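Local coordinates for protein beta-d-glucoside glucohydrolase (Hypocrea jecorina, PDB 3ZZ1) that probably hydrolyses terminal, non-reducing beta-D-glucosyl residues to release beta-D-glucose, as a family 3 glycoside hydrolase of cellulose degradation, at residues 398-403 with 515-521. Numbering follows the deposited sequence.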
# COMPACT_ATOMS: atom_id res chain seq x y z
N ALA A 398 11.09 -22.11 12.16
CA ALA A 398 11.38 -21.15 13.21
C ALA A 398 10.77 -21.56 14.56
O ALA A 398 11.43 -21.43 15.60
CB ALA A 398 10.90 -19.76 12.82
N ILE A 399 9.54 -22.06 14.53
CA ILE A 399 8.87 -22.51 15.76
C ILE A 399 9.59 -23.73 16.35
O ILE A 399 9.79 -23.80 17.57
CB ILE A 399 7.36 -22.77 15.54
CG1 ILE A 399 6.60 -21.44 15.50
CG2 ILE A 399 6.78 -23.69 16.64
CD1 ILE A 399 5.19 -21.51 14.93
N ASN A 400 9.98 -24.66 15.49
CA ASN A 400 10.70 -25.87 15.89
C ASN A 400 12.04 -25.57 16.57
O ASN A 400 12.35 -26.14 17.61
CB ASN A 400 10.90 -26.80 14.69
CG ASN A 400 11.44 -28.18 15.08
OD1 ASN A 400 11.14 -28.70 16.16
ND2 ASN A 400 12.23 -28.78 14.19
N THR A 401 12.82 -24.65 15.99
CA THR A 401 14.10 -24.22 16.58
C THR A 401 13.92 -23.59 17.97
O THR A 401 14.67 -23.92 18.90
CB THR A 401 14.86 -23.25 15.65
OG1 THR A 401 15.20 -23.94 14.44
CG2 THR A 401 16.14 -22.73 16.31
N ARG A 402 12.95 -22.69 18.11
CA ARG A 402 12.75 -21.98 19.37
C ARG A 402 12.22 -22.91 20.46
O ARG A 402 12.66 -22.84 21.61
CB ARG A 402 11.82 -20.77 19.19
CG ARG A 402 11.55 -19.96 20.47
CD ARG A 402 12.83 -19.34 21.05
NE ARG A 402 12.58 -18.55 22.27
CZ ARG A 402 12.45 -17.23 22.29
NH1 ARG A 402 12.55 -16.52 21.18
NH2 ARG A 402 12.24 -16.61 23.45
N ALA A 403 11.30 -23.79 20.09
CA ALA A 403 10.69 -24.72 21.04
C ALA A 403 11.67 -25.82 21.48
O ALA A 403 11.71 -26.16 22.67
CB ALA A 403 9.43 -25.33 20.46
N VAL A 515 7.70 -15.90 15.63
CA VAL A 515 8.33 -16.35 16.87
C VAL A 515 8.60 -15.19 17.83
O VAL A 515 8.34 -15.31 19.03
CB VAL A 515 9.61 -17.17 16.58
CG1 VAL A 515 10.40 -17.43 17.86
CG2 VAL A 515 9.26 -18.49 15.91
N ASP A 516 9.11 -14.07 17.30
CA ASP A 516 9.33 -12.85 18.10
C ASP A 516 8.08 -12.50 18.90
O ASP A 516 8.16 -12.16 20.09
CB ASP A 516 9.70 -11.64 17.21
CG ASP A 516 11.04 -11.81 16.48
OD1 ASP A 516 11.85 -12.68 16.84
OD2 ASP A 516 11.28 -11.04 15.53
N VAL A 517 6.93 -12.62 18.25
CA VAL A 517 5.64 -12.31 18.86
C VAL A 517 5.10 -13.46 19.71
O VAL A 517 4.72 -13.24 20.86
CB VAL A 517 4.61 -11.84 17.79
CG1 VAL A 517 3.19 -11.87 18.33
CG2 VAL A 517 4.96 -10.44 17.30
N LEU A 518 5.09 -14.67 19.15
CA LEU A 518 4.54 -15.85 19.84
C LEU A 518 5.19 -16.12 21.20
O LEU A 518 4.50 -16.46 22.16
CB LEU A 518 4.62 -17.11 18.97
CG LEU A 518 3.68 -17.32 17.77
CD1 LEU A 518 3.95 -18.68 17.15
CD2 LEU A 518 2.20 -17.19 18.14
N TRP A 519 6.51 -15.97 21.27
CA TRP A 519 7.26 -16.18 22.51
C TRP A 519 7.43 -14.91 23.35
O TRP A 519 8.00 -14.94 24.44
CB TRP A 519 8.60 -16.88 22.25
CG TRP A 519 8.50 -18.38 22.39
CD1 TRP A 519 8.75 -19.12 23.52
CD2 TRP A 519 8.12 -19.32 21.38
NE1 TRP A 519 8.55 -20.46 23.27
CE2 TRP A 519 8.16 -20.62 21.97
CE3 TRP A 519 7.74 -19.21 20.04
CZ2 TRP A 519 7.84 -21.78 21.26
CZ3 TRP A 519 7.42 -20.37 19.33
CH2 TRP A 519 7.48 -21.63 19.94
N GLY A 520 6.92 -13.80 22.83
CA GLY A 520 6.91 -12.53 23.55
C GLY A 520 8.24 -11.83 23.71
O GLY A 520 8.42 -11.06 24.64
N ASP A 521 9.18 -12.10 22.80
CA ASP A 521 10.42 -11.33 22.71
C ASP A 521 10.06 -9.86 22.44
O ASP A 521 10.70 -8.95 22.97
CB ASP A 521 11.32 -11.86 21.60
CG ASP A 521 11.95 -13.21 21.94
OD1 ASP A 521 11.67 -13.76 23.02
OD2 ASP A 521 12.72 -13.72 21.11
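Arg402 reaches across one face of the Trp519 indole to meet Asp521 end-on. Its CG sits over the five-membered ring, 3.8 Å from the centroid and 17° off the normal, a CH-pi contact. Farther out the guanidinium stacks on the tryptophan with planes 26° apart, its own face lying over Trp519 CB. A fork of two nearly straight bonds closes the salt bridge: Arg402 NH1 to Asp521 OD2 (2.8 Å) and Arg402 NH2 to Asp521 OD1 (2.9 Å). Both acceptors lie near the guanidinium plane; Arg402 NH2 uses the syn lone pair of Asp521 OD1, whereas NH1 meets OD2 on its syn side but tilted out of the carboxylate plane. The pair of bonds fixes the rotation of the group. With CG trans to the backbone N and the chain bent at chi2 (62°), the arginine can follow the indole toward the carboxylate.

Beyond the stack the contact is apolar. Ile399 CG2 meets the indole edge, 4.0 Å from Trp519 CH2, while Ile399 CD1 touches Leu518 CD1 at 3.8 Å. Val515 spreads its methyls, CG2 against Ala398 CB (3.7 Å) and CG1 against Arg402 CG.

A Schellman motif at Gly520, with positive phi, ends helix 510-518 and leads the chain to Asp521. The contact thus joins that helix to helix 395-404 within the family 3 C-terminal domain, beside its mixed sheet: Ile399 and Trp519 both pack on strand 348-352, and Ala403 rests on strand 409-413.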